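Local coordinates for Ice-binding protein (Flavobacteriaceae bacterium, PDB 5UYT) that probably binds ice crystals and acts as an antifreeze protein, built on a right-handed beta-helix, at residues T220-S228 / I414-L424. Sequence-based numbering, arbitrary orientation.
Sequences TVVCYTIFS and INAQMTPGCEL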
ATOM      1  N   THR A 220     -18.809 -20.354 -10.527  1.00 21.92           N
ATOM      2  CA  THR A 220     -19.836 -20.725  -9.538  1.00 21.99           C
ATOM      3  C   THR A 220     -19.295 -20.666  -8.108  1.00 21.68           C
ATOM      4  O   THR A 220     -20.069 -20.593  -7.154  1.00 20.39           O
ATOM      5  CB  THR A 220     -20.449 -22.119  -9.797  1.00 23.18           C
ATOM      6  OG1 THR A 220     -19.425 -23.115  -9.597  1.00 24.29           O
ATOM      7  CG2 THR A 220     -20.999 -22.249 -11.224  1.00 24.60           C
ATOM      8  N   VAL A 221     -17.972 -20.647  -7.955  1.00 21.66           N
ATOM      9  CA  VAL A 221     -17.401 -20.597  -6.613  1.00 23.00           C
ATOM     10  C   VAL A 221     -17.645 -19.217  -5.926  1.00 22.39           C
ATOM     11  O   VAL A 221     -17.509 -19.089  -4.694  1.00 21.74           O
ATOM     12  CB  VAL A 221     -15.944 -21.167  -6.582  1.00 24.95           C
ATOM     13  CG1 VAL A 221     -14.928 -20.057  -6.681  1.00 26.38           C
ATOM     14  CG2 VAL A 221     -15.721 -21.926  -5.269  1.00 27.04           C
ATOM     15  N   VAL A 222     -18.130 -18.220  -6.703  1.00 22.55           N
ATOM     16  CA  VAL A 222     -18.620 -16.947  -6.124  1.00 22.12           C
ATOM     17  C   VAL A 222     -19.788 -17.169  -5.130  1.00 22.22           C
ATOM     18  O   VAL A 222     -20.003 -16.359  -4.214  1.00 21.70           O
ATOM     19  CB  VAL A 222     -19.063 -15.906  -7.202  1.00 22.37           C
ATOM     20  CG1 VAL A 222     -20.439 -16.210  -7.756  1.00 22.67           C
ATOM     21  CG2 VAL A 222     -19.019 -14.488  -6.630  1.00 21.90           C
ATOM     22  N   CYS A 223     -20.501 -18.288  -5.287  1.00 21.94           N
ATOM     23  CA  CYS A 223     -21.606 -18.626  -4.383  1.00 20.56           C
ATOM     24  C   CYS A 223     -21.186 -19.375  -3.140  1.00 19.23           C
ATOM     25  O   CYS A 223     -22.037 -19.628  -2.289  1.00 18.24           O
ATOM     26  CB  CYS A 223     -22.690 -19.439  -5.123  1.00 21.39           C
ATOM     27  SG  CYS A 223     -23.498 -18.444  -6.402  1.00 23.48           S
ATOM     28  N   TYR A 224     -19.902 -19.723  -3.030  1.00 18.08           N
ATOM     29  CA  TYR A 224     -19.424 -20.411  -1.827  1.00 17.12           C
ATOM     30  C   TYR A 224     -18.638 -19.455  -0.946  1.00 16.59           C
ATOM     31  O   TYR A 224     -18.005 -18.527  -1.444  1.00 17.46           O
ATOM     32  CB  TYR A 224     -18.520 -21.579  -2.211  1.00 17.46           C
ATOM     33  CG  TYR A 224     -19.241 -22.835  -2.622  1.00 17.64           C
ATOM     34  CD1 TYR A 224     -19.372 -23.904  -1.728  1.00 18.04           C
ATOM     35  CD2 TYR A 224     -19.764 -22.977  -3.909  1.00 18.07           C
ATOM     36  CE1 TYR A 224     -20.035 -25.057  -2.113  1.00 18.06           C
ATOM     37  CE2 TYR A 224     -20.422 -24.129  -4.304  1.00 18.49           C
ATOM     38  CZ  TYR A 224     -20.536 -25.170  -3.394  1.00 18.64           C
ATOM     39  OH  TYR A 224     -21.154 -26.322  -3.767  1.00 18.32           O
ATOM     40  N   THR A 225     -18.641 -19.727   0.348  1.00 15.23           N
ATOM     41  CA  THR A 225     -17.907 -18.949   1.290  1.00 15.05           C
ATOM     42  C   THR A 225     -16.778 -19.766   1.910  1.00 15.14           C
ATOM     43  O   THR A 225     -15.732 -19.202   2.237  1.00 15.40           O
ATOM     44  CB  THR A 225     -18.873 -18.402   2.351  1.00 14.48           C
ATOM     45  OG1 THR A 225     -19.888 -17.648   1.672  1.00 14.92           O
ATOM     46  CG2 THR A 225     -18.154 -17.500   3.369  1.00 13.44           C
ATOM     47  N   ILE A 226     -17.010 -21.060   2.161  1.00 15.15           N
ATOM     48  CA  ILE A 226     -15.975 -21.953   2.701  0.50 15.47           C
ATOM     49  C   ILE A 226     -16.035 -23.202   1.825  1.00 16.36           C
ATOM     50  O   ILE A 226     -17.096 -23.866   1.762  1.00 16.88           O
ATOM     51  CB  ILE A 226     -16.263 -22.364   4.165  0.50 14.78           C
ATOM     52  CG1 ILE A 226     -16.472 -21.126   5.047  0.50 14.10           C
ATOM     53  CG2 ILE A 226     -15.150 -23.259   4.714  0.50 15.45           C
ATOM     54  CD1 ILE A 226     -15.225 -20.316   5.332  0.50 13.81           C
ATOM     55  N   PHE A 227     -14.944 -23.505   1.142  1.00 17.01           N
ATOM     56  CA  PHE A 227     -14.975 -24.598   0.166  1.00 17.59           C
ATOM     57  C   PHE A 227     -13.621 -25.257   0.006  1.00 18.65           C
ATOM     58  O   PHE A 227     -12.604 -24.561  -0.125  1.00 17.93           O
ATOM     59  CB  PHE A 227     -15.485 -24.091  -1.198  1.00 18.27           C
ATOM     60  CG  PHE A 227     -15.446 -25.144  -2.279  1.00 19.38           C
ATOM     61  CD1 PHE A 227     -16.434 -26.118  -2.348  1.00 20.32           C
ATOM     62  CD2 PHE A 227     -14.406 -25.189  -3.217  1.00 20.25           C
ATOM     63  CE1 PHE A 227     -16.402 -27.110  -3.349  1.00 20.55           C
ATOM     64  CE2 PHE A 227     -14.368 -26.185  -4.208  1.00 21.45           C
ATOM     65  CZ  PHE A 227     -15.374 -27.145  -4.270  1.00 21.75           C
ATOM     66  N   SER A 228     -13.614 -26.597  -0.001  1.00 18.85           N
ATOM     67  CA  SER A 228     -12.412 -27.357  -0.400  1.00 20.29           C
ATOM     68  C   SER A 228     -12.675 -28.168  -1.660  1.00 21.03           C
ATOM     69  O   SER A 228     -13.703 -28.855  -1.765  1.00 20.85           O
ATOM     70  CB  SER A 228     -11.926 -28.330   0.695  1.00 21.40           C
ATOM     71  OG  SER A 228     -10.739 -29.000   0.206  1.00 23.65           O
ATOM     72  N   ILE A 414     -16.794 -19.200  13.826  1.00 13.33           N
ATOM     73  CA  ILE A 414     -16.463 -18.078  12.913  1.00 13.07           C
ATOM     74  C   ILE A 414     -17.740 -17.439  12.354  1.00 14.10           C
ATOM     75  O   ILE A 414     -18.846 -17.989  12.510  1.00 13.11           O
ATOM     76  CB  ILE A 414     -15.542 -18.520  11.747  1.00 13.41           C
ATOM     77  CG1 ILE A 414     -16.290 -19.393  10.720  1.00 13.08           C
ATOM     78  CG2 ILE A 414     -14.286 -19.260  12.264  1.00 13.41           C
ATOM     79  CD1 ILE A 414     -15.431 -19.613   9.449  1.00 13.13           C
ATOM     80  N   ASN A 415     -17.575 -16.273  11.725  1.00 13.02           N
ATOM     81  CA  ASN A 415     -18.676 -15.617  11.022  1.00 13.32           C
ATOM     82  C   ASN A 415     -18.154 -15.232   9.648  1.00 13.61           C
ATOM     83  O   ASN A 415     -17.241 -14.404   9.539  1.00 13.40           O
ATOM     84  CB  ASN A 415     -19.201 -14.422  11.807  1.00 14.46           C
ATOM     85  CG  ASN A 415     -20.516 -13.890  11.238  1.00 16.10           C
ATOM     86  OD1 ASN A 415     -21.554 -13.776  11.949  1.00 18.11           O
ATOM     87  ND2 ASN A 415     -20.490 -13.581   9.990  1.00 15.25           N
ATOM     88  N   ALA A 416     -18.675 -15.876   8.607  1.00 12.55           N
ATOM     89  CA  ALA A 416     -18.063 -15.690   7.289  1.00 12.43           C
ATOM     90  C   ALA A 416     -19.164 -15.348   6.308  1.00 12.91           C
ATOM     91  O   ALA A 416     -20.153 -16.088   6.205  1.00 12.82           O
ATOM     92  CB  ALA A 416     -17.339 -16.978   6.859  1.00 13.27           C
ATOM     93  N   GLN A 417     -18.995 -14.242   5.584  1.00 13.43           N
ATOM     94  CA  GLN A 417     -20.033 -13.739   4.710  1.00 13.85           C
ATOM     95  C   GLN A 417     -19.483 -13.414   3.347  1.00 14.74           C
ATOM     96  O   GLN A 417     -18.584 -12.593   3.216  1.00 14.94           O
ATOM     97  CB  GLN A 417     -20.707 -12.472   5.315  1.00 15.13           C
ATOM     98  CG  GLN A 417     -21.420 -12.785   6.661  1.00 15.25           C
ATOM     99  CD  GLN A 417     -21.983 -11.557   7.364  1.00 17.55           C
ATOM    100  OE1 GLN A 417     -21.824 -11.398   8.609  1.00 19.50           O
ATOM    101  NE2 GLN A 417     -22.655 -10.724   6.628  1.00 17.04           N
ATOM    102  N   MET A 418     -19.999 -14.095   2.326  1.00 14.67           N
ATOM    103  CA  MET A 418     -19.527 -13.859   0.963  1.00 15.44           C
ATOM    104  C   MET A 418     -19.767 -12.423   0.517  1.00 15.82           C
ATOM    105  O   MET A 418     -20.729 -11.760   0.949  1.00 16.72           O
ATOM    106  CB  MET A 418     -20.213 -14.827  -0.011  1.00 16.27           C
ATOM    107  CG  MET A 418     -21.706 -14.643  -0.146  1.00 17.80           C
ATOM    108  SD  MET A 418     -22.373 -15.799  -1.392  1.00 19.92           S
ATOM    109  CE  MET A 418     -24.106 -15.405  -1.313  1.00 21.14           C
ATOM    110  N   THR A 419     -18.871 -11.946  -0.342  1.00 15.89           N
ATOM    111  CA  THR A 419     -18.980 -10.652  -0.998  1.00 17.24           C
ATOM    112  C   THR A 419     -19.826 -10.840  -2.281  1.00 18.76           C
ATOM    113  O   THR A 419     -20.073 -11.991  -2.690  1.00 18.80           O
ATOM    114  CB  THR A 419     -17.563 -10.134  -1.339  1.00 17.50           C
ATOM    115  OG1 THR A 419     -16.814 -11.216  -1.915  1.00 17.18           O
ATOM    116  CG2 THR A 419     -16.843  -9.688  -0.015  1.00 16.62           C
ATOM    117  N   PRO A 420     -20.306  -9.743  -2.889  1.00 20.62           N
ATOM    118  CA  PRO A 420     -21.322  -9.905  -3.958  1.00 22.29           C
ATOM    119  C   PRO A 420     -20.857 -10.624  -5.224  1.00 23.39           C
ATOM    120  O   PRO A 420     -19.674 -10.586  -5.607  1.00 23.41           O
ATOM    121  CB  PRO A 420     -21.713  -8.465  -4.309  1.00 24.26           C
ATOM    122  CG  PRO A 420     -21.387  -7.683  -3.089  1.00 23.60           C
ATOM    123  CD  PRO A 420     -20.177  -8.328  -2.476  1.00 21.60           C
ATOM    124  N   GLY A 421     -21.810 -11.246  -5.893  1.00 24.58           N
ATOM    125  CA  GLY A 421     -21.600 -11.785  -7.231  1.00 26.10           C
ATOM    126  C   GLY A 421     -22.495 -12.994  -7.462  1.00 26.97           C
ATOM    127  O   GLY A 421     -22.807 -13.325  -8.577  1.00 28.42           O
ATOM    128  N   CYS A 422     -22.887 -13.672  -6.387  1.00 26.17           N
ATOM    129  CA  CYS A 422     -23.748 -14.834  -6.512  1.00 28.69           C
ATOM    130  C   CYS A 422     -25.138 -14.370  -6.949  1.00 32.76           C
ATOM    131  O   CYS A 422     -25.644 -13.373  -6.447  1.00 33.06           O
ATOM    132  CB  CYS A 422     -23.803 -15.603  -5.166  1.00 27.10           C
ATOM    133  SG  CYS A 422     -24.706 -17.180  -5.307  1.00 27.84           S
ATOM    134  N   GLU A 423     -25.736 -15.082  -7.890  1.00 37.01           N
ATOM    135  CA  GLU A 423     -27.062 -14.717  -8.398  1.00 43.29           C
ATOM    136  C   GLU A 423     -28.086 -15.861  -8.258  1.00 46.57           C
ATOM    137  O   GLU A 423     -29.030 -15.950  -9.060  1.00 52.10           O
ATOM    138  CB  GLU A 423     -26.958 -14.223  -9.860  1.00 46.21           C
ATOM    139  CG  GLU A 423     -26.022 -13.030 -10.021  1.00 46.27           C
ATOM    140  CD  GLU A 423     -26.016 -12.401 -11.406  1.00 52.14           C
ATOM    141  OE1 GLU A 423     -27.027 -12.472 -12.147  1.00 52.32           O
ATOM    142  OE2 GLU A 423     -24.973 -11.797 -11.751  1.00 53.92           O
ATOM    143  N   LEU A 424     -27.908 -16.731  -7.261  1.00 46.62           N
ATOM    144  CA  LEU A 424     -28.828 -17.872  -7.051  1.00 49.98           C
ATOM    145  C   LEU A 424     -30.205 -17.402  -6.564  1.00 54.47           C
ATOM    146  O   LEU A 424     -30.296 -16.605  -5.618  1.00 56.51           O
ATOM    147  CB  LEU A 424     -28.233 -18.937  -6.089  1.00 47.53           C
ATOM    148  CG  LEU A 424     -26.899 -19.646  -6.445  1.00 46.03           C
ATOM    149  CD1 LEU A 424     -26.478 -20.746  -5.453  1.00 43.09           C
ATOM    150  CD2 LEU A 424     -26.841 -20.143  -7.898  1.00 47.74           C
TER
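A disulfide joins Cys-223 to Cys-422, with SG 2.1 Å from SG and a chi3 of 98°. Chi1 of Cys-422 is -173°, which turns its SG away from the backbone N and across to Cys-223. Leu-424 packs its branch point, CG, against the sulfur of Cys-223, 3.6 Å from SG. The other contacts are van der Waals packing, mostly apolar. Val-222 spreads its two methyls over the backbone of the loop at Gly-421 and Cys-422: CG2 meets CA of Gly-421 at 3.8 Å, and CG1 faces N and CA of Cys-422. An alanine here would probably leave a gap over Gly-421 and let the loop beside the disulfide shift. Thr-225 and Met-418 cross at about a right angle, with OG1 of Thr-225 3.3 Å from CB of Met-418. That hydroxyl bonds to Thr-242 O. CG2 of Thr-225 rests on CB of Ala-416 at 3.6 Å. Ile-226 and Ile-414 meet tip to tip through their CD1 methyls. The contact ties strand 224-228, where the second beta-helical part of the chain begins, to strand 415-417, the last in the model, and to the tail after it. One covalent link and largely apolar packing join the two segments, without direct hydrogen bonds between them.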